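Type IV pilus biogenesis protein PilB (Streptococcus sanguinis, PDB 7B7P) is a bimodular minor pilin of type IV pili that acts directly in adhesion and carries a metal-binding von Willebrand factor A-like domain. Local coordinates at residues 280-285 with 368-373; 168-173 with 190-195; 364-369 with 393-398. All coordinates share one frame; numbering follows the deposited sequence.

Interaction 1: 280-285 with 368-373; sequences VLLTDG and IGFSGV
Leu282 and Ile368 are bridge partners on parallel neighbours in the central mixed sheet of the von Willebrand factor A-like domain, where strand 276-283 runs into the metal ion-dependent adhesion site (MIDAS). The axes of 280-283 and 368-370 approach to 5.0 Å with their N-to-C directions 25° apart, as expected of neighbouring parallel strands with the usual twist. Three backbone hydrogen bonds fix the register: Ile368 N to Leu281 O, Thr283 N to Ile368 O, and Phe370 N to Thr283 O, the last at 3.0 Å. Because Ile368 uses both its N and its O toward this strand, it sits between Leu281 and Thr283.

Above the backbone, on the face carrying Leu282 and Ile368, the contact is apolar. Leu282 CG lies anti to its backbone N (chi1 -173°), and from there the isobutyl fork is set against Phe370 CB, with CD1 and CD2 each 4.0 Å from that atom. Leu282 CD1 also reaches Ile368 CG2 at 4.1 Å. The other branch of Ile368 ends on Val280, its CD1 lying 4.0 Å from Val280 CG1. Helix 402-424 covers this face through Leu405 and Phe409.

Past the strand end the chemistry turns polar. Thr283 OG1 and Asp284 N are both hydrogen-bonded to Asp169 OD2, while Asp284 OD2 forms a salt bridge with Arg191 NH1 and probably a hydrogen bond with Ser173 OG, though that separation is doubtfully short. Asp284 belongs to the magnesium-binding site, and its side chain lies about 3 Å from a bound magnesium ion. On the 368-373 side, Ser371 OG accepts from Val373 N in an ST turn and is also bonded to Glu376. Beside this turn, Asp284 CB rests 3.2 Å from Phe370 O.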
loop_
_atom_site.group_PDB
_atom_site.type_symbol
_atom_site.label_atom_id
_atom_site.label_comp_id
_atom_site.label_asym_id
_atom_site.label_seq_id
_atom_site.Cartn_x
_atom_site.Cartn_y
_atom_site.Cartn_z
ATOM N N VAL A 280 8.258 -1.780 -5.127
ATOM C CA VAL A 280 8.723 -0.424 -4.867
ATOM C C VAL A 280 9.803 -0.157 -5.884
ATOM O O VAL A 280 10.896 -0.725 -5.805
ATOM C CB VAL A 280 9.247 -0.232 -3.435
ATOM C CG1 VAL A 280 9.888 1.143 -3.284
ATOM C CG2 VAL A 280 8.109 -0.411 -2.466
ATOM N N LEU A 281 9.491 0.678 -6.855
ATOM C CA LEU A 281 10.377 0.923 -7.974
ATOM C C LEU A 281 10.934 2.326 -7.837
ATOM O O LEU A 281 10.171 3.281 -7.720
ATOM C CB LEU A 281 9.624 0.765 -9.295
ATOM C CG LEU A 281 10.538 0.732 -10.515
ATOM C CD1 LEU A 281 9.917 -0.133 -11.589
ATOM C CD2 LEU A 281 10.749 2.129 -11.028
ATOM N N LEU A 282 12.254 2.449 -7.875
ATOM C CA LEU A 282 12.929 3.730 -7.748
ATOM C C LEU A 282 13.694 4.008 -9.030
ATOM O O LEU A 282 14.478 3.171 -9.465
ATOM C CB LEU A 282 13.885 3.734 -6.547
ATOM C CG LEU A 282 14.464 5.125 -6.311
ATOM C CD1 LEU A 282 14.526 5.462 -4.803
ATOM C CD2 LEU A 282 15.829 5.250 -6.959
ATOM N N THR A 283 13.489 5.181 -9.620
ATOM C CA THR A 283 14.224 5.549 -10.817
ATOM C C THR A 283 14.594 7.023 -10.753
ATOM O O THR A 283 13.897 7.828 -10.125
ATOM C CB THR A 283 13.423 5.221 -12.112
ATOM O OG1 THR A 283 14.208 5.541 -13.265
ATOM C CG2 THR A 283 12.117 5.966 -12.174
ATOM N N ASP A 284 15.714 7.361 -11.400
ATOM C CA ASP A 284 16.273 8.707 -11.377
ATOM C C ASP A 284 16.435 9.297 -12.774
ATOM O O ASP A 284 17.162 10.280 -12.942
ATOM C CB ASP A 284 17.624 8.709 -10.653
ATOM C CG ASP A 284 18.795 8.298 -11.571
ATOM O OD1 ASP A 284 18.585 7.444 -12.458
ATOM O OD2 ASP A 284 19.925 8.825 -11.404
ATOM N N GLY A 285 15.790 8.722 -13.785
ATOM C CA GLY A 285 16.058 9.185 -15.134
ATOM C C GLY A 285 14.929 8.866 -16.089
ATOM O O GLY A 285 14.027 8.074 -15.803
ATOM N N ILE A 368 8.962 5.777 -7.332
ATOM C CA ILE A 368 9.621 6.919 -6.726
ATOM C C ILE A 368 10.538 7.530 -7.767
ATOM O O ILE A 368 11.545 6.915 -8.152
ATOM C CB ILE A 368 10.407 6.526 -5.472
ATOM C CG1 ILE A 368 9.495 5.845 -4.454
ATOM C CG2 ILE A 368 11.076 7.746 -4.853
ATOM C CD1 ILE A 368 10.286 5.146 -3.355
ATOM N N GLY A 369 10.191 8.738 -8.226
ATOM C CA GLY A 369 11.132 9.607 -8.918
ATOM C C GLY A 369 12.110 10.269 -7.952
ATOM O O GLY A 369 11.727 11.104 -7.128
ATOM N N PHE A 370 13.382 9.906 -8.038
ATOM C CA PHE A 370 14.396 10.347 -7.094
ATOM C C PHE A 370 15.468 11.143 -7.852
ATOM O O PHE A 370 16.471 10.598 -8.317
ATOM C CB PHE A 370 14.964 9.139 -6.353
ATOM C CG PHE A 370 16.025 9.486 -5.333
ATOM C CD1 PHE A 370 15.746 10.358 -4.291
ATOM C CD2 PHE A 370 17.289 8.930 -5.418
ATOM C CE1 PHE A 370 16.712 10.685 -3.347
ATOM C CE2 PHE A 370 18.272 9.247 -4.476
ATOM C CZ PHE A 370 17.977 10.132 -3.431
ATOM N N SER A 371 15.245 12.449 -7.979
ATOM C CA SER A 371 16.215 13.334 -8.605
ATOM C C SER A 371 15.897 14.765 -8.209
ATOM O O SER A 371 14.728 15.130 -8.084
ATOM C CB SER A 371 16.200 13.210 -10.132
ATOM O OG SER A 371 17.200 14.037 -10.715
ATOM N N GLY A 372 16.938 15.565 -8.025
ATOM C CA GLY A 372 16.782 17.002 -7.911
ATOM C C GLY A 372 16.746 17.718 -9.240
ATOM O O GLY A 372 16.590 18.943 -9.298
ATOM N N VAL A 373 16.865 16.973 -10.331
ATOM C CA VAL A 373 16.882 17.540 -11.666
ATOM C C VAL A 373 15.500 17.311 -12.275
ATOM O O VAL A 373 15.104 16.163 -12.538
ATOM C CB VAL A 373 18.007 16.930 -12.508
ATOM C CG1 VAL A 373 18.027 17.547 -13.912
ATOM C CG2 VAL A 373 19.355 17.112 -11.786
#

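Interaction 2: 168-173 with 190-195; sequences FDTSGS and SRMDIL
Arg191, in the first turn of helix 191-209, extends its side chain beside Ser173. Its CB points toward segment 168-173, and CG stands anti to the carbonyl carbon (chi1 -62°). From CG to NE the chain is extended, which carries CD to 3.8 Å from Ser173 O. That carbonyl oxygen then lies over one face of the guanidinium, nearly equidistant from Arg191 NE (4.0 Å), CZ and NH1, with NH2 farther off. These separations show packing over the plane; the N-H groups are used on other partners. NE donates to Asp177 O, and NH1 makes salt bridges with Asp284 and Glu376. Two acidic groups at one nitrogen would be expected to hold the guanidinium rotation and to offset its charge.

The loop beneath belongs to the MIDAS: Asp169, Ser171 and Ser173 form the DxSxS signature of von Willebrand factor A-like domains, and Ser173 is a magnesium-binding residue. Asp169 shapes this loop by an Asx turn, its OD1 accepting from Ser171 N at 2.8 Å, met nearly head-on. The same OD1 takes a second bond from Ser171 OG, on the syn side, so two donors grip one oxygen.

The remaining helix side chains cover the start of the loop and the strand end. Met192, bent at chi2 and chi3, brings only its CE methyl into contact, 3.7 Å from Asp169 O and near Thr170 CA and CG2. One turn further, Leu195 CD2 sits over a face of the Phe168 ring in a CH-pi contact, 4.2 Å from the centroid and 27° off the normal. At the helix start, Ser190 and Asp193 close a capping box: Asp193 N donates to Ser190 OG, and Ser190 N to Asp193 OD2.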
loop_
_atom_site.group_PDB
_atom_site.type_symbol
_atom_site.label_atom_id
_atom_site.label_comp_id
_atom_site.label_asym_id
_atom_site.label_seq_id
_atom_site.Cartn_x
_atom_site.Cartn_y
_atom_site.Cartn_z
ATOM N N PHE A 168 15.437 -1.172 -8.032
ATOM C CA PHE A 168 16.196 0.063 -7.907
ATOM C C PHE A 168 16.992 0.349 -9.172
ATOM O O PHE A 168 17.771 -0.489 -9.627
ATOM C CB PHE A 168 17.140 0.002 -6.700
ATOM C CG PHE A 168 16.452 0.097 -5.355
ATOM C CD1 PHE A 168 15.111 0.415 -5.244
ATOM C CD2 PHE A 168 17.179 -0.114 -4.189
ATOM C CE1 PHE A 168 14.496 0.504 -4.001
ATOM C CE2 PHE A 168 16.583 -0.027 -2.957
ATOM C CZ PHE A 168 15.244 0.287 -2.853
ATOM N N ASP A 169 16.807 1.551 -9.711
ATOM C CA ASP A 169 17.615 2.056 -10.804
ATOM C C ASP A 169 19.086 2.111 -10.375
ATOM O O ASP A 169 19.422 2.690 -9.337
ATOM C CB ASP A 169 17.072 3.441 -11.189
ATOM C CG ASP A 169 17.704 4.041 -12.443
ATOM O OD1 ASP A 169 18.881 3.788 -12.772
ATOM O OD2 ASP A 169 17.013 4.856 -13.093
ATOM N N THR A 170 19.957 1.462 -11.154
ATOM C CA THR A 170 21.399 1.469 -10.924
ATOM C C THR A 170 22.141 2.020 -12.131
ATOM O O THR A 170 23.290 1.655 -12.374
ATOM C CB THR A 170 21.944 0.074 -10.570
ATOM O OG1 THR A 170 21.862 -0.809 -11.702
ATOM C CG2 THR A 170 21.217 -0.556 -9.391
ATOM N N SER A 171 21.520 2.930 -12.876
ATOM C CA SER A 171 22.198 3.526 -14.018
ATOM C C SER A 171 23.378 4.415 -13.572
ATOM O O SER A 171 23.549 4.743 -12.394
ATOM C CB SER A 171 21.208 4.324 -14.863
ATOM O OG SER A 171 20.732 5.454 -14.169
ATOM N N GLY A 172 24.191 4.821 -14.554
ATOM C CA GLY A 172 25.388 5.591 -14.254
ATOM C C GLY A 172 25.104 6.933 -13.607
ATOM O O GLY A 172 25.899 7.417 -12.796
ATOM N N SER A 173 23.965 7.547 -13.937
ATOM C CA SER A 173 23.579 8.803 -13.302
ATOM C C SER A 173 23.512 8.690 -11.777
ATOM O O SER A 173 23.589 9.710 -11.078
ATOM C CB SER A 173 22.220 9.263 -13.871
ATOM O OG SER A 173 21.168 8.419 -13.416
ATOM N N SER A 190 26.535 10.691 -3.354
ATOM C CA SER A 190 25.864 10.287 -4.585
ATOM C C SER A 190 24.429 9.857 -4.297
ATOM O O SER A 190 24.061 9.518 -3.163
ATOM C CB SER A 190 26.601 9.125 -5.254
ATOM O OG SER A 190 26.261 7.911 -4.593
ATOM N N ARG A 191 23.614 9.864 -5.354
ATOM C CA ARG A 191 22.258 9.339 -5.243
ATOM C C ARG A 191 22.278 7.918 -4.710
ATOM O O ARG A 191 21.491 7.567 -3.822
ATOM C CB ARG A 191 21.560 9.394 -6.604
ATOM C CG ARG A 191 21.410 10.804 -7.143
ATOM C CD ARG A 191 20.976 10.805 -8.608
ATOM N NE ARG A 191 21.073 12.142 -9.180
ATOM C CZ ARG A 191 20.611 12.483 -10.378
ATOM N NH1 ARG A 191 20.006 11.581 -11.154
ATOM N NH2 ARG A 191 20.762 13.723 -10.805
ATOM N N MET A 192 23.193 7.091 -5.216
ATOM C CA MET A 192 23.294 5.732 -4.695
ATOM C C MET A 192 23.674 5.717 -3.213
ATOM O O MET A 192 23.117 4.927 -2.441
ATOM C CB MET A 192 24.295 4.912 -5.510
ATOM C CG MET A 192 24.128 3.428 -5.228
ATOM S SD MET A 192 22.422 2.876 -5.596
ATOM C CE MET A 192 22.577 2.801 -7.391
ATOM N N ASP A 193 24.616 6.578 -2.795
ATOM C CA ASP A 193 24.954 6.656 -1.372
ATOM C C ASP A 193 23.703 6.922 -0.552
ATOM O O ASP A 193 23.421 6.220 0.423
ATOM C CB ASP A 193 26.001 7.749 -1.108
ATOM C CG ASP A 193 27.360 7.415 -1.700
ATOM O OD1 ASP A 193 27.697 6.213 -1.757
ATOM O OD2 ASP A 193 28.090 8.356 -2.101
ATOM N N ILE A 194 22.905 7.907 -0.973
ATOM C CA ILE A 194 21.719 8.245 -0.198
ATOM C C ILE A 194 20.707 7.105 -0.248
ATOM O O ILE A 194 20.063 6.780 0.763
ATOM C CB ILE A 194 21.130 9.580 -0.694
ATOM C CG1 ILE A 194 22.177 10.685 -0.584
ATOM C CG2 ILE A 194 19.879 9.949 0.092
ATOM C CD1 ILE A 194 21.720 12.004 -1.102
ATOM N N LEU A 195 20.579 6.454 -1.411
ATOM C CA LEU A 195 19.628 5.359 -1.547
ATOM C C LEU A 195 19.996 4.187 -0.645
ATOM O O LEU A 195 19.126 3.594 0.003
ATOM C CB LEU A 195 19.545 4.909 -3.006
ATOM C CG LEU A 195 18.551 3.762 -3.235
ATOM C CD1 LEU A 195 17.174 4.044 -2.590
ATOM C CD2 LEU A 195 18.419 3.477 -4.737
#

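Interaction 3: 364-369 with 393-398; sequences RVNVIG and ETKYVS
Val365 and Val367 alternate with Glu393, Lys395 and Val397 in the backbone ladder between strands 364-370 and 393-399, the two strands of a beta-alpha-beta unit whose connection passes through helix 380-388. Six parallel bridges run from Arg364-Glu393 to Gly369-Ser398, and the segment axes come within 4.6 Å. Five backbone hydrogen bonds hold them. Val365 and Val367 each use both N and O, while Gly369 adds only its N toward Val397 O; the bond from Val367 N to Lys395 O, at 3.0 Å, is close to linear (173°). Between these bonds, alpha hydrogens lean on carbonyls, as where Ile368 CA stands 3.2 Å from Val397 O.

Charge pairing is confined to the N-terminal end, on the face of Arg364 and Glu393. Arg364 NH2 meets Glu393 OE1 at 2.7 Å, nearly along the C-O bond of the carboxylate, and NE adds a weak bond to the same oxygen. The grip is one-sided on Glu393, since a single oxygen takes both donors, and the two planar groups are turned 35° apart. Arg364 NH1 goes instead to Asp419 of helix 402-424, tying that helix to the sheet. Further along this face, Asn366 OD1 packs against the aliphatic part of Lys395, 3.6 Å from its CD.

Nonpolar and aromatic contacts occupy the other face, against helix 380-388, where Thr384 touches Val367, Thr394 and Tyr396. Tyr396 CG lies anti to its backbone N (chi1 176°), and its side chain meets that of Val367 at a slant. Its CD1 is 4.0 Å from Val367 CG1. CE1 comes close to Gly369 N, and beyond it, beside a residue that has no side chain, Tyr396 OH lies 3.5 Å from Gly369 CA.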
loop_
_atom_site.group_PDB
_atom_site.type_symbol
_atom_site.label_atom_id
_atom_site.label_comp_id
_atom_site.label_asym_id
_atom_site.label_seq_id
_atom_site.Cartn_x
_atom_site.Cartn_y
_atom_site.Cartn_z
ATOM N N ARG A 364 0.016 -3.386 -5.106
ATOM C CA ARG A 364 0.284 -2.005 -5.496
ATOM C C ARG A 364 1.714 -1.904 -6.002
ATOM O O ARG A 364 2.609 -2.599 -5.509
ATOM C CB ARG A 364 0.059 -1.031 -4.316
ATOM C CG ARG A 364 0.524 0.439 -4.526
ATOM C CD ARG A 364 0.227 1.338 -3.295
ATOM N NE ARG A 364 -1.132 1.091 -2.818
ATOM C CZ ARG A 364 -1.417 0.475 -1.678
ATOM N NH1 ARG A 364 -0.437 0.067 -0.889
ATOM N NH2 ARG A 364 -2.674 0.252 -1.340
ATOM N N VAL A 365 1.911 -1.049 -7.007
ATOM C CA VAL A 365 3.241 -0.631 -7.435
ATOM C C VAL A 365 3.448 0.820 -7.012
ATOM O O VAL A 365 2.725 1.717 -7.462
ATOM C CB VAL A 365 3.445 -0.783 -8.952
ATOM C CG1 VAL A 365 4.866 -0.319 -9.333
ATOM C CG2 VAL A 365 3.169 -2.238 -9.407
ATOM N N ASN A 366 4.458 1.048 -6.179
ATOM C CA ASN A 366 4.921 2.383 -5.825
ATOM C C ASN A 366 6.112 2.735 -6.707
ATOM O O ASN A 366 7.066 1.957 -6.812
ATOM C CB ASN A 366 5.327 2.460 -4.347
ATOM C CG ASN A 366 4.126 2.488 -3.398
ATOM O OD1 ASN A 366 3.628 3.556 -3.046
ATOM N ND2 ASN A 366 3.680 1.319 -2.972
ATOM N N VAL A 367 6.041 3.889 -7.358
ATOM C CA VAL A 367 7.143 4.416 -8.150
ATOM C C VAL A 367 7.652 5.698 -7.506
ATOM O O VAL A 367 6.869 6.605 -7.195
ATOM C CB VAL A 367 6.713 4.662 -9.602
ATOM C CG1 VAL A 367 7.908 5.116 -10.446
ATOM C CG2 VAL A 367 6.097 3.400 -10.156
ATOM N N ILE A 368 8.962 5.777 -7.332
ATOM C CA ILE A 368 9.621 6.919 -6.726
ATOM C C ILE A 368 10.538 7.530 -7.767
ATOM O O ILE A 368 11.545 6.915 -8.152
ATOM C CB ILE A 368 10.407 6.526 -5.472
ATOM C CG1 ILE A 368 9.495 5.845 -4.454
ATOM C CG2 ILE A 368 11.076 7.746 -4.853
ATOM C CD1 ILE A 368 10.286 5.146 -3.355
ATOM N N GLY A 369 10.191 8.738 -8.226
ATOM C CA GLY A 369 11.132 9.607 -8.918
ATOM C C GLY A 369 12.110 10.269 -7.952
ATOM O O GLY A 369 11.727 11.104 -7.128
ATOM N N GLU A 393 -3.307 -1.230 -8.201
ATOM C CA GLU A 393 -3.120 0.131 -7.718
ATOM C C GLU A 393 -1.697 0.588 -8.005
ATOM O O GLU A 393 -0.744 -0.185 -7.878
ATOM C CB GLU A 393 -3.390 0.214 -6.219
ATOM C CG GLU A 393 -4.855 0.070 -5.844
ATOM C CD GLU A 393 -5.086 0.116 -4.327
ATOM O OE1 GLU A 393 -4.134 0.441 -3.567
ATOM O OE2 GLU A 393 -6.232 -0.155 -3.898
ATOM N N THR A 394 -1.554 1.848 -8.403
ATOM C CA THR A 394 -0.246 2.459 -8.573
ATOM C C THR A 394 -0.229 3.824 -7.908
ATOM O O THR A 394 -1.265 4.468 -7.744
ATOM C CB THR A 394 0.140 2.633 -10.039
ATOM O OG1 THR A 394 -0.744 3.582 -10.648
ATOM C CG2 THR A 394 0.092 1.301 -10.786
ATOM N N LYS A 395 0.967 4.265 -7.543
ATOM C CA LYS A 395 1.135 5.554 -6.890
ATOM C C LYS A 395 2.514 6.092 -7.232
ATOM O O LYS A 395 3.528 5.444 -6.942
ATOM C CB LYS A 395 0.958 5.415 -5.378
ATOM C CG LYS A 395 1.059 6.710 -4.595
ATOM C CD LYS A 395 1.373 6.382 -3.126
ATOM C CE LYS A 395 1.846 7.589 -2.316
ATOM N NZ LYS A 395 0.965 8.763 -2.535
ATOM N N TYR A 396 2.551 7.284 -7.818
ATOM C CA TYR A 396 3.800 7.965 -8.112
ATOM C C TYR A 396 4.096 9.048 -7.078
ATOM O O TYR A 396 3.210 9.811 -6.692
ATOM C CB TYR A 396 3.764 8.581 -9.509
ATOM C CG TYR A 396 5.014 9.361 -9.770
ATOM C CD1 TYR A 396 6.251 8.715 -9.841
ATOM C CD2 TYR A 396 4.987 10.757 -9.871
ATOM C CE1 TYR A 396 7.426 9.432 -10.044
ATOM C CE2 TYR A 396 6.154 11.476 -10.091
ATOM C CZ TYR A 396 7.370 10.801 -10.178
ATOM O OH TYR A 396 8.536 11.498 -10.374
ATOM N N VAL A 397 5.358 9.131 -6.662
ATOM C CA VAL A 397 5.845 10.162 -5.757
ATOM C C VAL A 397 7.222 10.598 -6.239
ATOM O O VAL A 397 8.057 9.756 -6.582
ATOM C CB VAL A 397 5.921 9.656 -4.294
ATOM C CG1 VAL A 397 6.641 10.666 -3.410
ATOM C CG2 VAL A 397 4.531 9.387 -3.740
ATOM N N SER A 398 7.473 11.913 -6.257
ATOM C CA SER A 398 8.813 12.428 -6.524
ATOM C C SER A 398 9.488 12.821 -5.219
ATOM O O SER A 398 8.863 13.424 -4.344
ATOM C CB SER A 398 8.799 13.615 -7.479
ATOM O OG SER A 398 7.807 14.538 -7.118
#

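Interactions 1 and 3 share Ile368 and Gly369, and use the two edges of strand 364-370: interaction 1 pairs it with 276-283, interaction 3 with 393-399. All touching residues of interaction 1 are buried, whereas interaction 3 is partly buried, with Glu393 and Lys395 exposed; it carries a salt bridge across the strands, from buried Arg364 to Glu393, while side-chain packing across interaction 1 is largely apolar. Interaction 2 is also buried but joins a strand end and loop to a helix, with no hydrogen bond across it. It meets interaction 1 at the magnesium site, where Asp284 faces Ser173 and Arg191; interactions 2 and 3 do not touch, their nearest atoms being about 6 Å apart.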